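Long-range contacts in aldolase (Klebsiella pneumoniae, PDB 6VOQ), which is a zinc-binding member of the class II aldolase/adducin family, with a central mixed beta sheet flanked by helices, in an assembly of four chains: residues L34-P44 / Q55-Q63; I115-V126 / N176-I187. All coordinates share one frame; numbering follows the deposited sequence.

Contact 1: L34-P44 / Q55-Q63; sequences LLPDGNLLATP and QRLSVVTLQ
Leu40 and Val60 meet as a hydrogen-bonded pair where strands 40-42 and 58-60 run antiparallel in the central sheet of this class II aldolase/adducin fold. Leu40 N gives a 2.7 Å bond to Val60 O, and Val60 N returns one to Leu40 O. Two residues on, Ala42 N binds Ser58 O, while the reverse bond from Ser58 N to Ala42 O is bent and weak. Between these pairs, Val59 CA comes 3.1 Å from Leu40 O in a CA-H...O contact.

On the face of Leu41 and Val59, CD1 of Leu41 touches Leu57 CB at 3.7 Å and also reaches Val59 CG2; its CG stands anti to the backbone N (chi1 -179°), and with the turn at chi2 CD1 is carried toward strand 58-60. Leu35 crosses Val59 at about a right angle, and helix 4-20 covers this side through Leu7 and Arg8. On the other face Leu40 CD2 meets Leu62 CD2 at 3.8 Å, next to Tyr83 of helix 76-83. Ser58 OG packs on Pro44 but takes its hydrogen bond with Asp70 O.

Beyond the strand ends, a type I turn from Leu35 to Gly38 reverses the chain, and an Asx turn from Asp37 OD1 to Asn39 N steadies it. There a water bridges the segments, accepting from Leu62 N at 2.7 Å and donating to Gly38 O.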
loop_
_atom_site.group_PDB
_atom_site.type_symbol
_atom_site.label_atom_id
_atom_site.label_comp_id
_atom_site.label_asym_id
_atom_site.label_seq_id
_atom_site.Cartn_x
_atom_site.Cartn_y
_atom_site.Cartn_z
ATOM N N LEU A 34 17.008 4.291 24.888
ATOM C CA LEU A 34 17.693 4.590 26.138
ATOM C C LEU A 34 17.316 5.977 26.637
ATOM O O LEU A 34 17.382 6.957 25.890
ATOM C CB LEU A 34 19.206 4.508 25.951
ATOM C CG LEU A 34 19.819 3.142 26.253
ATOM C CD1 LEU A 34 21.317 3.154 25.978
ATOM C CD2 LEU A 34 19.525 2.744 27.695
ATOM N N LEU A 35 16.939 6.058 27.899
ATOM C CA LEU A 35 16.657 7.329 28.536
ATOM C C LEU A 35 17.951 7.960 29.033
ATOM O O LEU A 35 18.989 7.293 29.111
ATOM C CB LEU A 35 15.673 7.128 29.685
ATOM C CG LEU A 35 14.262 6.716 29.241
ATOM C CD1 LEU A 35 13.416 6.265 30.426
ATOM C CD2 LEU A 35 13.571 7.845 28.479
ATOM N N PRO A 36 17.926 9.259 29.345
ATOM C CA PRO A 36 19.135 9.904 29.884
ATOM C C PRO A 36 19.717 9.220 31.110
ATOM O O PRO A 36 20.943 9.214 31.271
ATOM C CB PRO A 36 18.648 11.322 30.204
ATOM C CG PRO A 36 17.585 11.573 29.186
ATOM C CD PRO A 36 16.894 10.244 28.972
ATOM N N ASP A 37 18.886 8.640 31.976
ATOM C CA ASP A 37 19.363 8.001 33.199
ATOM C C ASP A 37 19.843 6.572 32.976
ATOM O O ASP A 37 20.099 5.855 33.952
ATOM C CB ASP A 37 18.261 8.011 34.263
ATOM C CG ASP A 37 16.966 7.376 33.775
ATOM O OD1 ASP A 37 16.976 6.731 32.706
ATOM O OD2 ASP A 37 15.934 7.517 34.468
ATOM N N GLY A 38 19.952 6.136 31.724
ATOM C CA GLY A 38 20.374 4.791 31.430
ATOM C C GLY A 38 19.280 3.752 31.449
ATOM O O GLY A 38 19.541 2.600 31.094
ATOM N N ASN A 39 18.069 4.109 31.854
ATOM C CA ASN A 39 16.967 3.165 31.793
ATOM C C ASN A 39 16.377 3.119 30.385
ATOM O O ASN A 39 16.693 3.931 29.509
ATOM C CB ASN A 39 15.890 3.530 32.808
ATOM C CG ASN A 39 16.351 3.319 34.235
ATOM O OD1 ASN A 39 17.010 2.329 34.546
ATOM N ND2 ASN A 39 16.033 4.267 35.105
ATOM N N LEU A 40 15.488 2.157 30.180
ATOM C CA LEU A 40 14.927 1.862 28.872
ATOM C C LEU A 40 13.468 2.296 28.835
ATOM O O LEU A 40 12.676 1.898 29.696
ATOM C CB LEU A 40 15.047 0.369 28.573
ATOM C CG LEU A 40 15.287 0.006 27.121
ATOM C CD1 LEU A 40 16.362 0.916 26.549
ATOM C CD2 LEU A 40 15.694 -1.439 27.045
ATOM N N LEU A 41 13.122 3.115 27.849
ATOM C CA LEU A 41 11.732 3.398 27.523
ATOM C C LEU A 41 11.292 2.406 26.450
ATOM O O LEU A 41 12.011 2.188 25.471
ATOM C CB LEU A 41 11.578 4.842 27.036
ATOM C CG LEU A 41 10.170 5.321 26.671
ATOM C CD1 LEU A 41 9.364 5.576 27.940
ATOM C CD2 LEU A 41 10.212 6.578 25.792
ATOM N N ALA A 42 10.133 1.788 26.637
ATOM C CA ALA A 42 9.706 0.748 25.713
ATOM C C ALA A 42 8.193 0.765 25.579
ATOM O O ALA A 42 7.478 1.251 26.457
ATOM C CB ALA A 42 10.179 -0.643 26.168
ATOM N N THR A 43 7.714 0.226 24.457
ATOM C CA THR A 43 6.284 0.115 24.238
ATOM C C THR A 43 5.718 -1.017 25.094
ATOM O O THR A 43 6.352 -2.063 25.245
ATOM C CB THR A 43 5.971 -0.127 22.754
ATOM O OG1 THR A 43 6.595 -1.330 22.312
ATOM C CG2 THR A 43 6.487 1.011 21.906
ATOM N N PRO A 44 4.544 -0.835 25.683
ATOM C CA PRO A 44 4.058 -1.810 26.664
ATOM C C PRO A 44 3.559 -3.083 25.997
ATOM O O PRO A 44 3.425 -3.184 24.775
ATOM C CB PRO A 44 2.934 -1.057 27.382
ATOM C CG PRO A 44 2.467 -0.045 26.398
ATOM C CD PRO A 44 3.672 0.351 25.589
ATOM N N GLN A 55 2.106 8.613 28.230
ATOM C CA GLN A 55 2.085 8.574 29.668
ATOM C C GLN A 55 2.278 7.183 30.240
ATOM O O GLN A 55 2.737 7.071 31.378
ATOM C CB GLN A 55 0.766 9.168 30.132
ATOM C CG GLN A 55 0.890 10.650 30.338
ATOM C CD GLN A 55 2.137 10.936 31.164
ATOM O OE1 GLN A 55 2.100 10.973 32.396
ATOM N NE2 GLN A 55 3.289 11.009 30.470
ATOM N N ARG A 56 1.985 6.130 29.482
ATOM C CA ARG A 56 1.988 4.768 29.996
ATOM C C ARG A 56 3.049 3.889 29.344
ATOM O O ARG A 56 3.072 2.676 29.584
ATOM C CB ARG A 56 0.593 4.173 29.824
ATOM C CG ARG A 56 -0.375 4.706 30.873
ATOM C CD ARG A 56 -1.808 4.666 30.390
ATOM N NE ARG A 56 -2.127 3.378 29.783
ATOM C CZ ARG A 56 -2.527 2.306 30.461
ATOM N NH1 ARG A 56 -2.668 2.366 31.781
ATOM N NH2 ARG A 56 -2.792 1.175 29.819
ATOM N N LEU A 57 3.936 4.470 28.543
ATOM C CA LEU A 57 5.043 3.704 27.995
ATOM C C LEU A 57 5.889 3.143 29.131
ATOM O O LEU A 57 6.100 3.798 30.154
ATOM C CB LEU A 57 5.887 4.576 27.069
ATOM C CG LEU A 57 5.195 5.129 25.825
ATOM C CD1 LEU A 57 6.012 6.274 25.271
ATOM C CD2 LEU A 57 4.996 4.051 24.758
ATOM N N SER A 58 6.345 1.911 28.958
ATOM C CA SER A 58 7.080 1.234 30.010
ATOM C C SER A 58 8.461 1.839 30.188
ATOM O O SER A 58 9.085 2.316 29.236
ATOM C CB SER A 58 7.224 -0.246 29.685
ATOM O OG SER A 58 6.067 -0.716 29.024
ATOM N N VAL A 59 8.943 1.799 31.425
ATOM C CA VAL A 59 10.332 2.095 31.736
ATOM C C VAL A 59 10.883 0.920 32.531
ATOM O O VAL A 59 10.312 0.533 33.558
ATOM C CB VAL A 59 10.492 3.408 32.515
ATOM C CG1 VAL A 59 11.941 3.606 32.886
ATOM C CG2 VAL A 59 9.988 4.573 31.698
ATOM N N VAL A 60 11.991 0.358 32.061
ATOM C CA VAL A 60 12.625 -0.808 32.661
ATOM C C VAL A 60 14.133 -0.565 32.673
ATOM O O VAL A 60 14.665 0.157 31.824
ATOM C CB VAL A 60 12.240 -2.090 31.874
ATOM C CG1 VAL A 60 12.549 -1.925 30.402
ATOM C CG2 VAL A 60 12.926 -3.317 32.427
ATOM N N THR A 61 14.818 -1.127 33.668
ATOM C CA THR A 61 16.276 -1.110 33.679
ATOM C C THR A 61 16.812 -2.145 32.693
ATOM O O THR A 61 16.128 -3.107 32.335
ATOM C CB THR A 61 16.841 -1.410 35.072
ATOM O OG1 THR A 61 16.678 -2.804 35.376
ATOM C CG2 THR A 61 16.153 -0.573 36.142
ATOM N N LEU A 62 18.062 -1.945 32.260
ATOM C CA LEU A 62 18.673 -2.891 31.334
ATOM C C LEU A 62 18.785 -4.291 31.932
ATOM O O LEU A 62 18.927 -5.265 31.185
ATOM C CB LEU A 62 20.047 -2.381 30.897
ATOM C CG LEU A 62 20.035 -1.164 29.966
ATOM C CD1 LEU A 62 21.432 -0.836 29.472
ATOM C CD2 LEU A 62 19.097 -1.388 28.786
ATOM N N GLN A 63 18.698 -4.423 33.254
ATOM C CA GLN A 63 18.752 -5.723 33.900
ATOM C C GLN A 63 17.376 -6.339 34.101
ATOM O O GLN A 63 17.280 -7.414 34.703
ATOM C CB GLN A 63 19.479 -5.618 35.245
ATOM C CG GLN A 63 20.919 -5.163 35.120
ATOM C CD GLN A 63 21.026 -3.671 34.835
ATOM O OE1 GLN A 63 20.252 -2.864 35.366
ATOM N NE2 GLN A 63 21.981 -3.299 33.986
HETATM O O HOH W 1 19.283 0.370 33.064
#

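Contact 2: I115-V126 / N176-I187; sequences IRPFTPYVVMRV and NTEELEETARLI
Phe118 puts the rim of its ring against helix 170-190: CE1 lies 3.5 Å from Leu186 CB, and CE2 meets Ile187 CG1 at 3.7 Å, close to the ring plane. Its CG sits between the backbone N and the carbonyl carbon (chi1 46°), swinging the ring edge-on to the helix. Ile115 fills the next position, CG2 on Thr183 CG2 at 3.5 Å and CD1 on Leu180 CD2. Val122, from the short helix 121-125, continues the row: its CG1 reaches Leu180 CD2 at 3.9 Å, while CG2 presses on Thr183 OG1. That hydroxyl donates to Glu179 O at 3.1 Å, within its own helix. Thr183 N binds the same oxygen from the opposite face of the carbonyl plane, so the buried hydroxyl is satisfied without a partner across the contact.

The two helices run roughly antiparallel, 150° between their directions, and the packing slackens toward Arg125 and Val126. Val126 CG1 comes only to 4.2 Å from Leu180 CD1. The partly exposed, poorly ordered Arg125 lays one face of its guanidinium over Asn176 OD1, at angles too poor for a hydrogen bond; Asn176 ND2 is held instead by Thr166 O. Tyr121 stacks its ring on His96, a zinc ligand, of a second subunit, placing the contact beside a metal site at the subunit interface; its CB rests 3.4 Å from Glu179 OE2. With no hydrogen bond joining the two segments, their direct cohesion is mainly apolar, while Arg125 and Glu179, opposite in charge but with their charged atoms not in contact, probably add a diffuse attraction.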
loop_
_atom_site.group_PDB
_atom_site.type_symbol
_atom_site.label_atom_id
_atom_site.label_comp_id
_atom_site.label_asym_id
_atom_site.label_seq_id
_atom_site.Cartn_x
_atom_site.Cartn_y
_atom_site.Cartn_z
ATOM N N ILE A 115 21.694 -10.189 3.432
ATOM C CA ILE A 115 21.325 -9.271 2.366
ATOM C C ILE A 115 22.544 -9.060 1.475
ATOM O O ILE A 115 23.512 -8.404 1.867
ATOM C CB ILE A 115 20.788 -7.948 2.915
ATOM C CG1 ILE A 115 19.679 -8.230 3.927
ATOM C CG2 ILE A 115 20.236 -7.118 1.783
ATOM C CD1 ILE A 115 18.906 -7.034 4.328
ATOM N N ARG A 116 22.497 -9.618 0.282
ATOM C CA ARG A 116 23.518 -9.409 -0.731
ATOM C C ARG A 116 23.299 -8.062 -1.412
ATOM O O ARG A 116 22.313 -7.890 -2.138
ATOM C CB ARG A 116 23.471 -10.540 -1.749
ATOM C CG ARG A 116 24.619 -10.568 -2.727
ATOM C CD ARG A 116 24.487 -11.839 -3.522
ATOM N NE ARG A 116 25.282 -11.870 -4.739
ATOM C CZ ARG A 116 25.022 -12.685 -5.752
ATOM N NH1 ARG A 116 23.971 -13.506 -5.689
ATOM N NH2 ARG A 116 25.799 -12.671 -6.827
ATOM N N PRO A 117 24.205 -7.101 -1.235
ATOM C CA PRO A 117 23.882 -5.705 -1.572
ATOM C C PRO A 117 23.858 -5.433 -3.076
ATOM O O PRO A 117 24.799 -5.756 -3.809
ATOM C CB PRO A 117 24.989 -4.908 -0.866
ATOM C CG PRO A 117 26.120 -5.856 -0.740
ATOM C CD PRO A 117 25.511 -7.223 -0.562
ATOM N N PHE A 118 22.752 -4.824 -3.523
ATOM C CA PHE A 118 22.612 -4.244 -4.853
ATOM C C PHE A 118 22.274 -2.762 -4.797
ATOM O O PHE A 118 22.009 -2.167 -5.841
ATOM C CB PHE A 118 21.522 -4.969 -5.659
ATOM C CG PHE A 118 20.258 -5.198 -4.885
ATOM C CD1 PHE A 118 19.313 -4.187 -4.751
ATOM C CD2 PHE A 118 20.020 -6.420 -4.270
ATOM C CE1 PHE A 118 18.146 -4.391 -4.023
ATOM C CE2 PHE A 118 18.855 -6.634 -3.546
ATOM C CZ PHE A 118 17.917 -5.615 -3.416
ATOM N N THR A 119 22.218 -2.172 -3.607
ATOM C CA THR A 119 22.078 -0.742 -3.384
ATOM C C THR A 119 23.018 -0.378 -2.259
ATOM O O THR A 119 23.298 -1.209 -1.385
ATOM C CB THR A 119 20.647 -0.348 -3.005
ATOM O OG1 THR A 119 20.166 -1.240 -1.991
ATOM C CG2 THR A 119 19.745 -0.416 -4.215
ATOM N N PRO A 120 23.556 0.849 -2.251
ATOM C CA PRO A 120 24.618 1.186 -1.295
ATOM C C PRO A 120 24.143 1.478 0.120
ATOM O O PRO A 120 24.964 1.445 1.046
ATOM C CB PRO A 120 25.249 2.442 -1.916
ATOM C CG PRO A 120 24.128 3.079 -2.626
ATOM C CD PRO A 120 23.278 1.961 -3.176
ATOM N N TYR A 121 22.856 1.735 0.328
ATOM C CA TYR A 121 22.433 2.426 1.542
ATOM C C TYR A 121 22.411 1.520 2.767
ATOM O O TYR A 121 22.756 1.973 3.863
ATOM C CB TYR A 121 21.078 3.085 1.282
ATOM C CG TYR A 121 21.170 3.958 0.055
ATOM C CD1 TYR A 121 21.908 5.141 0.088
ATOM C CD2 TYR A 121 20.586 3.574 -1.152
ATOM C CE1 TYR A 121 22.037 5.934 -1.028
ATOM C CE2 TYR A 121 20.709 4.371 -2.283
ATOM C CZ TYR A 121 21.438 5.551 -2.211
ATOM O OH TYR A 121 21.578 6.363 -3.314
ATOM N N VAL A 122 22.053 0.245 2.612
ATOM C CA VAL A 122 22.124 -0.662 3.751
ATOM C C VAL A 122 23.572 -0.856 4.189
ATOM O O VAL A 122 23.861 -0.977 5.384
ATOM C CB VAL A 122 21.434 -1.998 3.413
ATOM C CG1 VAL A 122 21.780 -3.069 4.443
ATOM C CG2 VAL A 122 19.940 -1.800 3.366
ATOM N N VAL A 123 24.504 -0.873 3.236
ATOM C CA VAL A 123 25.914 -1.035 3.580
ATOM C C VAL A 123 26.417 0.175 4.348
ATOM O O VAL A 123 27.163 0.044 5.326
ATOM C CB VAL A 123 26.750 -1.263 2.310
ATOM C CG1 VAL A 123 28.155 -1.738 2.664
ATOM C CG2 VAL A 123 26.045 -2.236 1.377
ATOM N N MET A 124 26.024 1.373 3.914
ATOM C CA MET A 124 26.545 2.581 4.535
ATOM C C MET A 124 26.026 2.731 5.949
ATOM O O MET A 124 26.789 3.049 6.868
ATOM C CB MET A 124 26.172 3.811 3.706
ATOM C CG MET A 124 26.743 3.797 2.303
ATOM S SD MET A 124 26.128 5.147 1.295
ATOM C CE MET A 124 26.781 6.540 2.203
ATOM N N ARG A 125 24.732 2.495 6.145
ATOM C CA ARG A 125 24.091 2.854 7.395
ATOM C C ARG A 125 23.921 1.682 8.343
ATOM O O ARG A 125 23.823 1.902 9.553
ATOM C CB ARG A 125 22.729 3.498 7.119
ATOM C CG ARG A 125 22.810 4.595 6.067
ATOM C CD ARG A 125 21.441 4.987 5.536
ATOM N NE ARG A 125 20.706 5.794 6.503
ATOM C CZ ARG A 125 19.656 5.356 7.184
ATOM N NH1 ARG A 125 19.223 4.116 7.003
ATOM N NH2 ARG A 125 19.045 6.156 8.048
ATOM N N VAL A 126 23.909 0.449 7.841
ATOM C CA VAL A 126 23.616 -0.676 8.717
ATOM C C VAL A 126 24.798 -1.631 8.733
ATOM O O VAL A 126 25.314 -1.977 9.802
ATOM C CB VAL A 126 22.316 -1.392 8.299
ATOM C CG1 VAL A 126 21.960 -2.448 9.309
ATOM C CG2 VAL A 126 21.176 -0.388 8.184
ATOM N N ASN A 176 16.824 3.310 9.575
ATOM C CA ASN A 176 17.533 2.069 9.259
ATOM C C ASN A 176 16.566 0.933 8.965
ATOM O O ASN A 176 16.775 0.163 8.023
ATOM C CB ASN A 176 18.446 1.670 10.411
ATOM C CG ASN A 176 19.562 2.645 10.616
ATOM O OD1 ASN A 176 19.870 3.442 9.732
ATOM N ND2 ASN A 176 20.189 2.586 11.780
ATOM N N THR A 177 15.517 0.803 9.782
ATOM C CA THR A 177 14.529 -0.242 9.565
ATOM C C THR A 177 13.821 -0.055 8.237
ATOM O O THR A 177 13.609 -1.022 7.495
ATOM C CB THR A 177 13.504 -0.255 10.703
ATOM O OG1 THR A 177 14.186 -0.395 11.951
ATOM C CG2 THR A 177 12.546 -1.411 10.531
ATOM N N GLU A 178 13.434 1.183 7.925
ATOM C CA GLU A 178 12.742 1.426 6.670
ATOM C C GLU A 178 13.655 1.152 5.488
ATOM O O GLU A 178 13.210 0.615 4.471
ATOM C CB GLU A 178 12.209 2.853 6.629
ATOM C CG GLU A 178 10.989 3.043 7.479
ATOM C CD GLU A 178 10.676 4.492 7.706
ATOM O OE1 GLU A 178 11.602 5.243 8.046
ATOM O OE2 GLU A 178 9.509 4.879 7.540
ATOM N N GLU A 179 14.935 1.509 5.607
ATOM C CA GLU A 179 15.885 1.197 4.549
ATOM C C GLU A 179 16.052 -0.310 4.390
ATOM O O GLU A 179 16.083 -0.822 3.267
ATOM C CB GLU A 179 17.223 1.872 4.835
ATOM C CG GLU A 179 18.207 1.796 3.683
ATOM C CD GLU A 179 17.726 2.557 2.460
ATOM O OE1 GLU A 179 17.200 3.683 2.625
ATOM O OE2 GLU A 179 17.859 2.020 1.335
ATOM N N LEU A 180 16.136 -1.040 5.505
ATOM C CA LEU A 180 16.268 -2.489 5.430
ATOM C C LEU A 180 15.037 -3.120 4.801
ATOM O O LEU A 180 15.154 -4.005 3.947
ATOM C CB LEU A 180 16.496 -3.069 6.820
ATOM C CG LEU A 180 17.930 -3.132 7.286
ATOM C CD1 LEU A 180 17.926 -3.374 8.787
ATOM C CD2 LEU A 180 18.678 -4.227 6.521
ATOM N N GLU A 181 13.844 -2.694 5.232
ATOM C CA GLU A 181 12.624 -3.290 4.704
ATOM C C GLU A 181 12.504 -3.039 3.210
ATOM O O GLU A 181 12.154 -3.944 2.445
ATOM C CB GLU A 181 11.412 -2.743 5.458
ATOM C CG GLU A 181 10.070 -3.068 4.823
ATOM C CD GLU A 181 9.667 -4.538 4.938
ATOM O OE1 GLU A 181 10.335 -5.324 5.647
ATOM O OE2 GLU A 181 8.657 -4.906 4.311
ATOM N N GLU A 182 12.831 -1.821 2.780
ATOM C CA GLU A 182 12.830 -1.484 1.364
ATOM C C GLU A 182 13.819 -2.343 0.585
ATOM O O GLU A 182 13.548 -2.740 -0.554
ATOM C CB GLU A 182 13.154 -0.002 1.204
ATOM C CG GLU A 182 13.247 0.459 -0.211
ATOM C CD GLU A 182 11.928 0.340 -0.943
ATOM O OE1 GLU A 182 11.970 0.207 -2.181
ATOM O OE2 GLU A 182 10.862 0.373 -0.285
ATOM N N THR A 183 14.970 -2.644 1.182
ATOM C CA THR A 183 15.937 -3.506 0.516
ATOM C C THR A 183 15.444 -4.948 0.450
ATOM O O THR A 183 15.579 -5.609 -0.584
ATOM C CB THR A 183 17.290 -3.415 1.221
ATOM O OG1 THR A 183 17.823 -2.098 1.034
ATOM C CG2 THR A 183 18.266 -4.422 0.635
ATOM N N ALA A 184 14.855 -5.448 1.536
ATOM C CA ALA A 184 14.242 -6.769 1.500
ATOM C C ALA A 184 13.118 -6.816 0.476
ATOM O O ALA A 184 12.995 -7.782 -0.281
ATOM C CB ALA A 184 13.725 -7.145 2.890
ATOM N N ARG A 185 12.313 -5.760 0.412
ATOM C CA ARG A 185 11.244 -5.720 -0.573
ATOM C C ARG A 185 11.805 -5.770 -1.993
ATOM O O ARG A 185 11.232 -6.418 -2.879
ATOM C CB ARG A 185 10.400 -4.464 -0.350
ATOM C CG ARG A 185 9.195 -4.367 -1.267
ATOM C CD ARG A 185 8.500 -3.053 -1.090
ATOM N NE ARG A 185 7.364 -2.911 -1.982
ATOM C CZ ARG A 185 6.828 -1.737 -2.295
ATOM N NH1 ARG A 185 7.340 -0.628 -1.789
ATOM N NH2 ARG A 185 5.792 -1.669 -3.113
ATOM N N LEU A 186 12.929 -5.099 -2.226
ATOM C CA LEU A 186 13.527 -5.120 -3.550
ATOM C C LEU A 186 13.960 -6.522 -3.935
ATOM O O LEU A 186 13.862 -6.897 -5.109
ATOM C CB LEU A 186 14.715 -4.170 -3.604
ATOM C CG LEU A 186 14.322 -2.711 -3.716
ATOM C CD1 LEU A 186 15.501 -1.839 -3.324
ATOM C CD2 LEU A 186 13.872 -2.440 -5.135
ATOM N N ILE A 187 14.439 -7.306 -2.965
ATOM C CA ILE A 187 14.803 -8.690 -3.239
ATOM C C ILE A 187 13.619 -9.430 -3.851
ATOM O O ILE A 187 13.726 -10.029 -4.926
ATOM C CB ILE A 187 15.309 -9.369 -1.954
ATOM C CG1 ILE A 187 16.646 -8.760 -1.537
ATOM C CG2 ILE A 187 15.472 -10.870 -2.152
ATOM C CD1 ILE A 187 17.145 -9.211 -0.186
#

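From the N terminus, the chain passes through helix 4-20 and strand 30-34 before contact 1 closes a short loop: ten residues, with neither helix nor strand, separate its two segments. Contact 2 opens well after that and closes a much longer loop of 49 residues containing helix 140-149 and strands 131-132, 155-158 and 162-167. The two lie in series, neither nested nor crossed. Contact 1 joins neighbouring strands toward the 66-68 end of the sheet; contact 2 ties the segment around helix 121-125 to the long helix 170-190, beside a second subunit. Their centres are about 29 Å apart, on opposite sides of the chain's centre.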